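Local coordinates for DNA alpha-glucosyltransferase (Enterobacteria phage T4, PDB 1XV5), which is a phage glycosyltransferase of the GT-B structural class, built from two Rossmann-like domains and modelled here with uridine-5'-diphosphate, at residues Val73-Asn82 and Ile104-His115; Val84-Ile94 and Arg123-Thr131. All coordinates share one frame; numbering follows the deposited sequence.

Contact 1 (Val73-Asn82 and Ile104-His115)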
loop_
_atom_site.group_PDB
_atom_site.type_symbol
_atom_site.label_atom_id
_atom_site.label_comp_id
_atom_site.label_asym_id
_atom_site.label_seq_id
_atom_site.Cartn_x
_atom_site.Cartn_y
_atom_site.Cartn_z
ATOM N N VAL A 73 -8.966 14.015 -18.897
ATOM C CA VAL A 73 -8.079 12.948 -19.348
ATOM C C VAL A 73 -7.382 13.225 -20.680
ATOM O O VAL A 73 -6.312 12.676 -20.942
ATOM C CB VAL A 73 -8.828 11.601 -19.444
ATOM C CG1 VAL A 73 -9.328 11.190 -18.066
ATOM C CG2 VAL A 73 -9.989 11.712 -20.422
ATOM N N ASN A 74 -7.972 14.076 -21.518
ATOM C CA ASN A 74 -7.357 14.396 -22.805
ATOM C C ASN A 74 -6.444 15.611 -22.750
ATOM O O ASN A 74 -5.905 16.035 -23.774
ATOM C CB ASN A 74 -8.421 14.624 -23.882
ATOM C CG ASN A 74 -9.001 13.330 -24.403
ATOM O OD1 ASN A 74 -8.294 12.334 -24.534
ATOM N ND2 ASN A 74 -10.290 13.342 -24.722
ATOM N N ASP A 75 -6.272 16.173 -21.559
ATOM C CA ASP A 75 -5.419 17.342 -21.387
ATOM C C ASP A 75 -4.066 16.936 -20.810
ATOM O O ASP A 75 -3.527 17.614 -19.937
ATOM C CB ASP A 75 -6.085 18.357 -20.454
ATOM C CG ASP A 75 -5.346 19.684 -20.419
ATOM O OD1 ASP A 75 -5.444 20.394 -19.396
ATOM O OD2 ASP A 75 -4.676 20.021 -21.419
ATOM N N CYS A 76 -3.523 15.826 -21.297
ATOM C CA CYS A 76 -2.232 15.345 -20.822
ATOM C C CYS A 76 -1.458 14.682 -21.951
ATOM O O CYS A 76 -1.970 14.517 -23.060
ATOM C CB CYS A 76 -2.430 14.331 -19.691
ATOM S SG CYS A 76 -3.172 12.754 -20.208
ATOM N N ASP A 77 -0.218 14.309 -21.659
ATOM C CA ASP A 77 0.640 13.624 -22.618
ATOM C C ASP A 77 0.638 12.161 -22.207
ATOM O O ASP A 77 0.727 11.258 -23.037
ATOM C CB ASP A 77 2.066 14.171 -22.548
ATOM C CG ASP A 77 2.157 15.611 -22.993
ATOM O OD1 ASP A 77 2.698 16.438 -22.228
ATOM O OD2 ASP A 77 1.688 15.911 -24.113
ATOM N N ILE A 78 0.526 11.946 -20.902
ATOM C CA ILE A 78 0.508 10.607 -20.336
ATOM C C ILE A 78 -0.647 10.489 -19.350
ATOM O O ILE A 78 -0.774 11.303 -18.434
ATOM C CB ILE A 78 1.826 10.321 -19.594
ATOM C CG1 ILE A 78 3.001 10.467 -20.565
ATOM C CG2 ILE A 78 1.790 8.928 -18.979
ATOM C CD1 ILE A 78 4.363 10.312 -19.916
ATOM N N LEU A 79 -1.496 9.488 -19.552
ATOM C CA LEU A 79 -2.626 9.255 -18.661
ATOM C C LEU A 79 -2.326 8.003 -17.849
ATOM O O LEU A 79 -2.094 6.933 -18.412
ATOM C CB LEU A 79 -3.916 9.042 -19.458
ATOM C CG LEU A 79 -5.133 8.638 -18.618
ATOM C CD1 LEU A 79 -5.492 9.758 -17.656
ATOM C CD2 LEU A 79 -6.310 8.329 -19.536
ATOM N N ILE A 80 -2.325 8.142 -16.530
ATOM C CA ILE A 80 -2.044 7.015 -15.658
ATOM C C ILE A 80 -3.307 6.592 -14.930
ATOM O O ILE A 80 -3.856 7.343 -14.129
ATOM C CB ILE A 80 -0.952 7.371 -14.633
ATOM C CG1 ILE A 80 0.315 7.815 -15.371
ATOM C CG2 ILE A 80 -0.657 6.163 -13.745
ATOM C CD1 ILE A 80 1.434 8.276 -14.462
ATOM N N ILE A 81 -3.773 5.386 -15.226
ATOM C CA ILE A 81 -4.976 4.865 -14.602
ATOM C C ILE A 81 -4.593 3.881 -13.502
ATOM O O ILE A 81 -4.108 2.780 -13.776
ATOM C CB ILE A 81 -5.868 4.174 -15.644
ATOM C CG1 ILE A 81 -6.160 5.152 -16.787
ATOM C CG2 ILE A 81 -7.167 3.716 -14.995
ATOM C CD1 ILE A 81 -7.071 4.595 -17.868
ATOM N N ASN A 82 -4.807 4.290 -12.257
ATOM C CA ASN A 82 -4.457 3.456 -11.115
ATOM C C ASN A 82 -5.588 2.610 -10.547
ATOM O O ASN A 82 -5.356 1.754 -9.696
ATOM C CB ASN A 82 -3.841 4.318 -10.010
ATOM C CG ASN A 82 -2.452 4.809 -10.368
ATOM O OD1 ASN A 82 -1.641 4.055 -10.901
ATOM N ND2 ASN A 82 -2.168 6.068 -10.064
ATOM N N ILE A 104 -10.334 8.598 -25.568
ATOM C CA ILE A 104 -9.091 9.238 -25.148
ATOM C C ILE A 104 -8.294 9.452 -26.430
ATOM O O ILE A 104 -8.297 8.590 -27.305
ATOM C CB ILE A 104 -8.269 8.323 -24.217
ATOM C CG1 ILE A 104 -9.024 8.094 -22.908
ATOM C CG2 ILE A 104 -6.903 8.940 -23.957
ATOM C CD1 ILE A 104 -8.427 6.999 -22.045
ATOM N N LYS A 105 -7.617 10.590 -26.549
ATOM C CA LYS A 105 -6.832 10.856 -27.749
ATOM C C LYS A 105 -5.855 9.712 -28.003
ATOM O O LYS A 105 -5.129 9.289 -27.103
ATOM C CB LYS A 105 -6.073 12.181 -27.617
ATOM C CG LYS A 105 -6.987 13.391 -27.475
ATOM C CD LYS A 105 -6.280 14.698 -27.796
ATOM C CE LYS A 105 -5.196 15.024 -26.793
ATOM N NZ LYS A 105 -4.538 16.317 -27.125
ATOM N N PRO A 106 -5.840 9.182 -29.238
ATOM C CA PRO A 106 -4.949 8.079 -29.608
ATOM C C PRO A 106 -3.471 8.359 -29.356
ATOM O O PRO A 106 -2.696 7.440 -29.095
ATOM C CB PRO A 106 -5.251 7.881 -31.092
ATOM C CG PRO A 106 -6.698 8.230 -31.176
ATOM C CD PRO A 106 -6.776 9.485 -30.335
ATOM N N SER A 107 -3.083 9.628 -29.430
ATOM C CA SER A 107 -1.688 10.009 -29.228
ATOM C C SER A 107 -1.262 9.974 -27.762
ATOM O O SER A 107 -0.071 9.929 -27.459
ATOM C CB SER A 107 -1.438 11.406 -29.795
ATOM O OG SER A 107 -2.167 12.386 -29.077
ATOM N N ILE A 108 -2.230 10.000 -26.855
ATOM C CA ILE A 108 -1.927 9.969 -25.429
ATOM C C ILE A 108 -1.442 8.586 -25.006
ATOM O O ILE A 108 -2.045 7.570 -25.359
ATOM C CB ILE A 108 -3.170 10.364 -24.592
ATOM C CG1 ILE A 108 -3.457 11.858 -24.778
ATOM C CG2 ILE A 108 -2.942 10.037 -23.124
ATOM C CD1 ILE A 108 -4.717 12.353 -24.084
ATOM N N ARG A 109 -0.346 8.546 -24.254
ATOM C CA ARG A 109 0.196 7.275 -23.794
ATOM C C ARG A 109 -0.502 6.876 -22.504
ATOM O O ARG A 109 -0.334 7.520 -21.470
ATOM C CB ARG A 109 1.709 7.382 -23.566
ATOM C CG ARG A 109 2.357 6.066 -23.157
ATOM C CD ARG A 109 3.867 6.087 -23.344
ATOM N NE ARG A 109 4.235 6.248 -24.749
ATOM C CZ ARG A 109 5.478 6.171 -25.216
ATOM N NH1 ARG A 109 6.488 5.932 -24.390
ATOM N NH2 ARG A 109 5.713 6.340 -26.510
ATOM N N VAL A 110 -1.293 5.814 -22.572
ATOM C CA VAL A 110 -2.032 5.342 -21.413
ATOM C C VAL A 110 -1.247 4.300 -20.628
ATOM O O VAL A 110 -0.870 3.258 -21.158
ATOM C CB VAL A 110 -3.385 4.741 -21.833
ATOM C CG1 VAL A 110 -4.101 4.167 -20.624
ATOM C CG2 VAL A 110 -4.238 5.814 -22.500
ATOM N N VAL A 111 -1.011 4.598 -19.356
ATOM C CA VAL A 111 -0.273 3.701 -18.485
ATOM C C VAL A 111 -1.225 3.109 -17.453
ATOM O O VAL A 111 -1.925 3.837 -16.749
ATOM C CB VAL A 111 0.854 4.453 -17.755
ATOM C CG1 VAL A 111 1.651 3.485 -16.896
ATOM C CG2 VAL A 111 1.754 5.142 -18.771
ATOM N N VAL A 112 -1.256 1.786 -17.367
ATOM C CA VAL A 112 -2.133 1.132 -16.413
ATOM C C VAL A 112 -1.356 0.376 -15.349
ATOM O O VAL A 112 -0.521 -0.475 -15.657
ATOM C CB VAL A 112 -3.087 0.150 -17.112
ATOM C CG1 VAL A 112 -3.950 -0.554 -16.078
ATOM C CG2 VAL A 112 -3.958 0.900 -18.112
ATOM N N TYR A 113 -1.633 0.707 -14.093
ATOM C CA TYR A 113 -0.989 0.056 -12.960
ATOM C C TYR A 113 -2.009 -0.828 -12.255
ATOM O O TYR A 113 -3.092 -0.359 -11.890
ATOM C CB TYR A 113 -0.491 1.091 -11.945
ATOM C CG TYR A 113 0.820 1.776 -12.264
ATOM C CD1 TYR A 113 2.029 1.276 -11.772
ATOM C CD2 TYR A 113 0.848 2.960 -13.003
ATOM C CE1 TYR A 113 3.234 1.948 -12.000
ATOM C CE2 TYR A 113 2.043 3.637 -13.237
ATOM C CZ TYR A 113 3.231 3.130 -12.730
ATOM O OH TYR A 113 4.404 3.815 -12.929
ATOM N N GLN A 114 -1.678 -2.101 -12.077
ATOM C CA GLN A 114 -2.565 -2.997 -11.355
ATOM C C GLN A 114 -1.976 -3.063 -9.955
ATOM O O GLN A 114 -0.929 -3.672 -9.740
ATOM C CB GLN A 114 -2.594 -4.395 -11.969
ATOM C CG GLN A 114 -3.478 -5.332 -11.169
ATOM C CD GLN A 114 -4.832 -4.711 -10.878
ATOM O OE1 GLN A 114 -5.628 -4.472 -11.790
ATOM N NE2 GLN A 114 -5.093 -4.431 -9.609
ATOM N N HIS A 115 -2.660 -2.426 -9.011
ATOM C CA HIS A 115 -2.198 -2.345 -7.632
ATOM C C HIS A 115 -2.669 -3.439 -6.689
ATOM O O HIS A 115 -2.195 -3.522 -5.553
ATOM C CB HIS A 115 -2.596 -0.985 -7.063
ATOM C CG HIS A 115 -1.901 0.165 -7.721
ATOM N ND1 HIS A 115 -0.568 0.448 -7.506
ATOM C CD2 HIS A 115 -2.341 1.080 -8.615
ATOM C CE1 HIS A 115 -0.218 1.487 -8.241
ATOM N NE2 HIS A 115 -1.276 1.890 -8.925
HETATM O O HOH W 1 -2.157 15.520 -25.615
HETATM O O HOH W 2 1.754 11.405 -25.516
HETATM O O HOH W 3 -5.672 0.255 -12.771
HETATM O O HOH W 4 -5.259 -1.079 -9.444
#

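Contact 2 (Val84-Ile94 and Arg123-Thr131)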
loop_
_atom_site.group_PDB
_atom_site.type_symbol
_atom_site.label_atom_id
_atom_site.label_comp_id
_atom_site.label_asym_id
_atom_site.label_seq_id
_atom_site.Cartn_x
_atom_site.Cartn_y
_atom_site.Cartn_z
ATOM N N VAL A 84 -10.022 1.255 -11.510
ATOM C CA VAL A 84 -11.199 1.295 -12.373
ATOM C C VAL A 84 -12.460 1.180 -11.515
ATOM O O VAL A 84 -12.387 0.810 -10.344
ATOM C CB VAL A 84 -11.167 0.146 -13.414
ATOM C CG1 VAL A 84 -9.876 0.219 -14.228
ATOM C CG2 VAL A 84 -11.289 -1.207 -12.716
ATOM N N PRO A 85 -13.634 1.498 -12.084
ATOM C CA PRO A 85 -14.895 1.421 -11.337
ATOM C C PRO A 85 -15.146 0.080 -10.645
ATOM O O PRO A 85 -14.794 -0.975 -11.170
ATOM C CB PRO A 85 -15.944 1.721 -12.407
ATOM C CG PRO A 85 -15.215 2.645 -13.336
ATOM C CD PRO A 85 -13.870 1.971 -13.460
ATOM N N ALA A 86 -15.762 0.133 -9.467
ATOM C CA ALA A 86 -16.077 -1.069 -8.702
ATOM C C ALA A 86 -17.353 -1.711 -9.243
ATOM O O ALA A 86 -18.155 -1.055 -9.906
ATOM C CB ALA A 86 -16.251 -0.721 -7.230
ATOM N N THR A 87 -17.541 -2.993 -8.947
ATOM C CA THR A 87 -18.711 -3.726 -9.421
ATOM C C THR A 87 -20.048 -3.213 -8.882
ATOM O O THR A 87 -21.105 -3.649 -9.336
ATOM C CB THR A 87 -18.602 -5.224 -9.074
ATOM O OG1 THR A 87 -18.382 -5.372 -7.667
ATOM C CG2 THR A 87 -17.454 -5.867 -9.836
ATOM N N SER A 88 -20.007 -2.282 -7.933
ATOM C CA SER A 88 -21.239 -1.759 -7.345
ATOM C C SER A 88 -21.744 -0.439 -7.929
ATOM O O SER A 88 -22.776 0.076 -7.495
ATOM C CB SER A 88 -21.062 -1.600 -5.832
ATOM O OG SER A 88 -20.023 -0.685 -5.533
ATOM N N VAL A 89 -21.034 0.112 -8.905
ATOM C CA VAL A 89 -21.456 1.376 -9.500
ATOM C C VAL A 89 -22.646 1.194 -10.439
ATOM O O VAL A 89 -22.877 0.104 -10.959
ATOM C CB VAL A 89 -20.310 2.036 -10.294
ATOM C CG1 VAL A 89 -19.115 2.267 -9.382
ATOM C CG2 VAL A 89 -19.929 1.164 -11.478
ATOM N N GLN A 90 -23.400 2.268 -10.649
ATOM C CA GLN A 90 -24.551 2.219 -11.539
ATOM C C GLN A 90 -24.067 2.170 -12.983
ATOM O O GLN A 90 -22.957 2.606 -13.289
ATOM C CB GLN A 90 -25.447 3.445 -11.335
ATOM C CG GLN A 90 -26.141 3.499 -9.984
ATOM C CD GLN A 90 -27.158 4.626 -9.898
ATOM O OE1 GLN A 90 -28.115 4.675 -10.673
ATOM N NE2 GLN A 90 -26.954 5.538 -8.953
ATOM N N GLU A 91 -24.910 1.646 -13.867
ATOM C CA GLU A 91 -24.575 1.521 -15.280
ATOM C C GLU A 91 -23.960 2.764 -15.912
ATOM O O GLU A 91 -22.988 2.666 -16.661
ATOM C CB GLU A 91 -25.818 1.111 -16.077
ATOM C CG GLU A 91 -26.283 -0.307 -15.794
ATOM C CD GLU A 91 -25.207 -1.337 -16.092
ATOM O OE1 GLU A 91 -24.753 -1.404 -17.256
ATOM O OE2 GLU A 91 -24.813 -2.076 -15.164
ATOM N N ALA A 92 -24.523 3.930 -15.619
ATOM C CA ALA A 92 -24.019 5.177 -16.182
ATOM C C ALA A 92 -22.541 5.384 -15.859
ATOM O O ALA A 92 -21.772 5.863 -16.692
ATOM C CB ALA A 92 -24.837 6.352 -15.664
ATOM N N THR A 93 -22.148 5.020 -14.645
ATOM C CA THR A 93 -20.764 5.178 -14.221
ATOM C C THR A 93 -19.806 4.351 -15.071
ATOM O O THR A 93 -18.862 4.886 -15.652
ATOM C CB THR A 93 -20.599 4.783 -12.744
ATOM O OG1 THR A 93 -21.336 5.698 -11.926
ATOM C CG2 THR A 93 -19.126 4.811 -12.341
ATOM N N ILE A 94 -20.053 3.048 -15.147
ATOM C CA ILE A 94 -19.198 2.158 -15.922
ATOM C C ILE A 94 -19.313 2.408 -17.425
ATOM O O ILE A 94 -18.323 2.325 -18.150
ATOM C CB ILE A 94 -19.519 0.676 -15.616
ATOM C CG1 ILE A 94 -18.618 -0.240 -16.449
ATOM C CG2 ILE A 94 -20.986 0.389 -15.896
ATOM C CD1 ILE A 94 -17.134 -0.034 -16.201
ATOM N N ARG A 123 -11.439 -9.228 -9.485
ATOM C CA ARG A 123 -12.735 -9.399 -10.135
ATOM C C ARG A 123 -13.792 -8.419 -9.634
ATOM O O ARG A 123 -14.884 -8.336 -10.198
ATOM C CB ARG A 123 -13.239 -10.838 -9.978
ATOM C CG ARG A 123 -12.423 -11.853 -10.762
ATOM C CD ARG A 123 -13.226 -13.111 -11.070
ATOM N NE ARG A 123 -12.470 -14.040 -11.906
ATOM C CZ ARG A 123 -11.749 -15.054 -11.439
ATOM N NH1 ARG A 123 -11.090 -15.840 -12.279
ATOM N NH2 ARG A 123 -11.705 -15.297 -10.135
ATOM N N ARG A 124 -13.472 -7.678 -8.577
ATOM C CA ARG A 124 -14.402 -6.690 -8.041
ATOM C C ARG A 124 -14.303 -5.421 -8.883
ATOM O O ARG A 124 -14.780 -4.358 -8.485
ATOM C CB ARG A 124 -14.065 -6.355 -6.586
ATOM C CG ARG A 124 -14.317 -7.472 -5.593
ATOM C CD ARG A 124 -13.986 -7.001 -4.182
ATOM N NE ARG A 124 -14.263 -8.011 -3.164
ATOM C CZ ARG A 124 -15.462 -8.537 -2.938
ATOM N NH1 ARG A 124 -15.618 -9.448 -1.988
ATOM N NH2 ARG A 124 -16.505 -8.155 -3.663
ATOM N N ASN A 125 -13.675 -5.547 -10.048
ATOM C CA ASN A 125 -13.494 -4.426 -10.963
ATOM C C ASN A 125 -14.409 -4.529 -12.173
ATOM O O ASN A 125 -14.855 -5.615 -12.537
ATOM C CB ASN A 125 -12.053 -4.382 -11.480
ATOM C CG ASN A 125 -11.055 -4.032 -10.405
ATOM O OD1 ASN A 125 -10.117 -4.785 -10.147
ATOM N ND2 ASN A 125 -11.240 -2.879 -9.780
ATOM N N LEU A 126 -14.673 -3.386 -12.794
ATOM C CA LEU A 126 -15.491 -3.325 -13.997
ATOM C C LEU A 126 -14.695 -2.545 -15.033
ATOM O O LEU A 126 -14.124 -1.499 -14.724
ATOM C CB LEU A 126 -16.819 -2.610 -13.731
ATOM C CG LEU A 126 -17.889 -3.349 -12.920
ATOM C CD1 LEU A 126 -19.110 -2.455 -12.760
ATOM C CD2 LEU A 126 -18.270 -4.641 -13.622
ATOM N N GLY A 127 -14.644 -3.065 -16.256
ATOM C CA GLY A 127 -13.919 -2.387 -17.315
ATOM C C GLY A 127 -12.407 -2.515 -17.257
ATOM O O GLY A 127 -11.698 -1.760 -17.921
ATOM N N LEU A 128 -11.901 -3.461 -16.475
ATOM C CA LEU A 128 -10.456 -3.643 -16.381
ATOM C C LEU A 128 -9.894 -4.168 -17.702
ATOM O O LEU A 128 -8.812 -3.764 -18.131
ATOM C CB LEU A 128 -10.105 -4.617 -15.254
ATOM C CG LEU A 128 -8.602 -4.824 -15.025
ATOM C CD1 LEU A 128 -7.931 -3.479 -14.770
ATOM C CD2 LEU A 128 -8.388 -5.760 -13.847
ATOM N N GLU A 129 -10.634 -5.066 -18.346
ATOM C CA GLU A 129 -10.196 -5.630 -19.618
ATOM C C GLU A 129 -10.048 -4.538 -20.668
ATOM O O GLU A 129 -9.047 -4.486 -21.380
ATOM C CB GLU A 129 -11.186 -6.690 -20.117
ATOM C CG GLU A 129 -10.768 -7.319 -21.443
ATOM C CD GLU A 129 -11.723 -8.394 -21.937
ATOM O OE1 GLU A 129 -11.426 -9.005 -22.985
ATOM O OE2 GLU A 129 -12.764 -8.631 -21.286
ATOM N N GLU A 130 -11.049 -3.667 -20.761
ATOM C CA GLU A 130 -11.022 -2.579 -21.730
ATOM C C GLU A 130 -9.883 -1.619 -21.422
ATOM O O GLU A 130 -9.274 -1.044 -22.323
ATOM C CB GLU A 130 -12.354 -1.823 -21.725
ATOM C CG GLU A 130 -13.512 -2.614 -22.316
ATOM C CD GLU A 130 -14.252 -3.457 -21.295
ATOM O OE1 GLU A 130 -13.629 -3.914 -20.314
ATOM O OE2 GLU A 130 -15.466 -3.671 -21.485
ATOM N N THR A 131 -9.600 -1.454 -20.137
ATOM C CA THR A 131 -8.532 -0.570 -19.700
ATOM C C THR A 131 -7.191 -1.149 -20.138
ATOM O O THR A 131 -6.326 -0.435 -20.655
ATOM C CB THR A 131 -8.546 -0.420 -18.166
ATOM O OG1 THR A 131 -9.828 0.070 -17.750
ATOM C CG2 THR A 131 -7.462 0.549 -17.712
#

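Contact 1 (Val73-Asn82 and Ile104-His115)
Asn74 keeps CG beside its own backbone N, opposite the carbonyl carbon (chi1 -78°), which places OD1 at the turn before strand 109-114. There Asn74 OD1 accepts a hydrogen bond from Lys105 N (2.7 Å), the donor tilted from the carbonyl plane. Ile108, with a similar first torsion and an extended second one, drives CD1 to 3.5 Å from Val73 O and rests CG2 on Leu79 CB (3.9 Å). Lys105 CE comes close to Asn74 O, and a water links Lys105 NZ to Cys76 O. Beyond the turn the strands run parallel. Arg109, Val111 and Tyr113 donate through N to the O atoms of Asp77, Leu79 and Ile81; in between, Leu79 N and Ile81 N donate to Arg109 O and Val111 O. The bond from Val111 N to Leu79 O is short (2.7 Å) and almost straight. On one sheet face Leu79 CD2 meets Ile104 CD1 at 3.5 Å, the side chains crossing at about a right angle. On the other, Ile80 CG2 touches the ring edge of Tyr113 at CD2 (3.6 Å), while Tyr113 OH bonds Gln395. The pair forms the neighbouring parallel strands of a beta-alpha-beta unit connected by helix 91-103, central in the N-terminal Rossmann-like sheet of a GT-B enzyme.

Contact 2 (Val84-Ile94 and Arg123-Thr131)
The flat groups joining Pro85-Thr87 to Arg124-Leu126 are peptide units, each approached differently. Thr87 N stands above the plane of the Arg124 carbonyl, 3.1 Å from its O, whereas Leu126 N faces Pro85 O (2.9 Å) close to the line of the C=O bond. Both bonds are bent at the hydrogen (N-H...O 141°), and together they frame the single bridge between Ala86 and Asn125. Leu126 is the apolar centre. With CG beside its own N (chi1 -73°) and an extended second torsion, Leu126 lays its CD1 3.3 Å from Ala86 O and over the backbone of Thr87. Ile94 reaches in from helix 91-103 across the base of this leucine, its CD1 3.6 Å from Leu126 CB and the two side chains roughly perpendicular. The Val89 and Leu126 side chains point opposite ways, and Val89 CG2 meets Leu126 CD1. Val84 CG1 lies 3.5 Å from Thr131 OG1, and Val84 CG2 covers Asn125 CB. Gly127, at the N-cap with positive phi, lets the chain turn into helix 128-134; its O receives Thr131 N and Thr131 OG1 from opposite faces of its plane, and that hydroxyl also bonds Tyr97. Around the joint, Leu128 lies on Leu151 and Trp155 of helix 146-155, Val84 and Pro85 touch Tyr97 of helix 91-103, and Thr131 touches Val112 of strand 109-114.

From the N terminus the chain meets the segments alternately, 73-82, 84-94, 104-115 and 123-131, so the two contacts cross rather than nest. Contact 1 closes the loop that holds helix 91-103, bringing the strand on its far end back beside the one before it. Contact 2 opens within that loop and closes only after strand 109-114 has been passed, joining the loop before helix 91-103, with Ile94 of that helix, to the stretch leading into helix 128-134. The centres lie about 17 Å apart, yet the contacts touch where Val112 CG2 meets Thr131 CG2 at 3.5 Å. Contact 1 pairs two adjacent strands of the N-terminal sheet, and contact 2 ties connections beyond their ends to the helices packed on it.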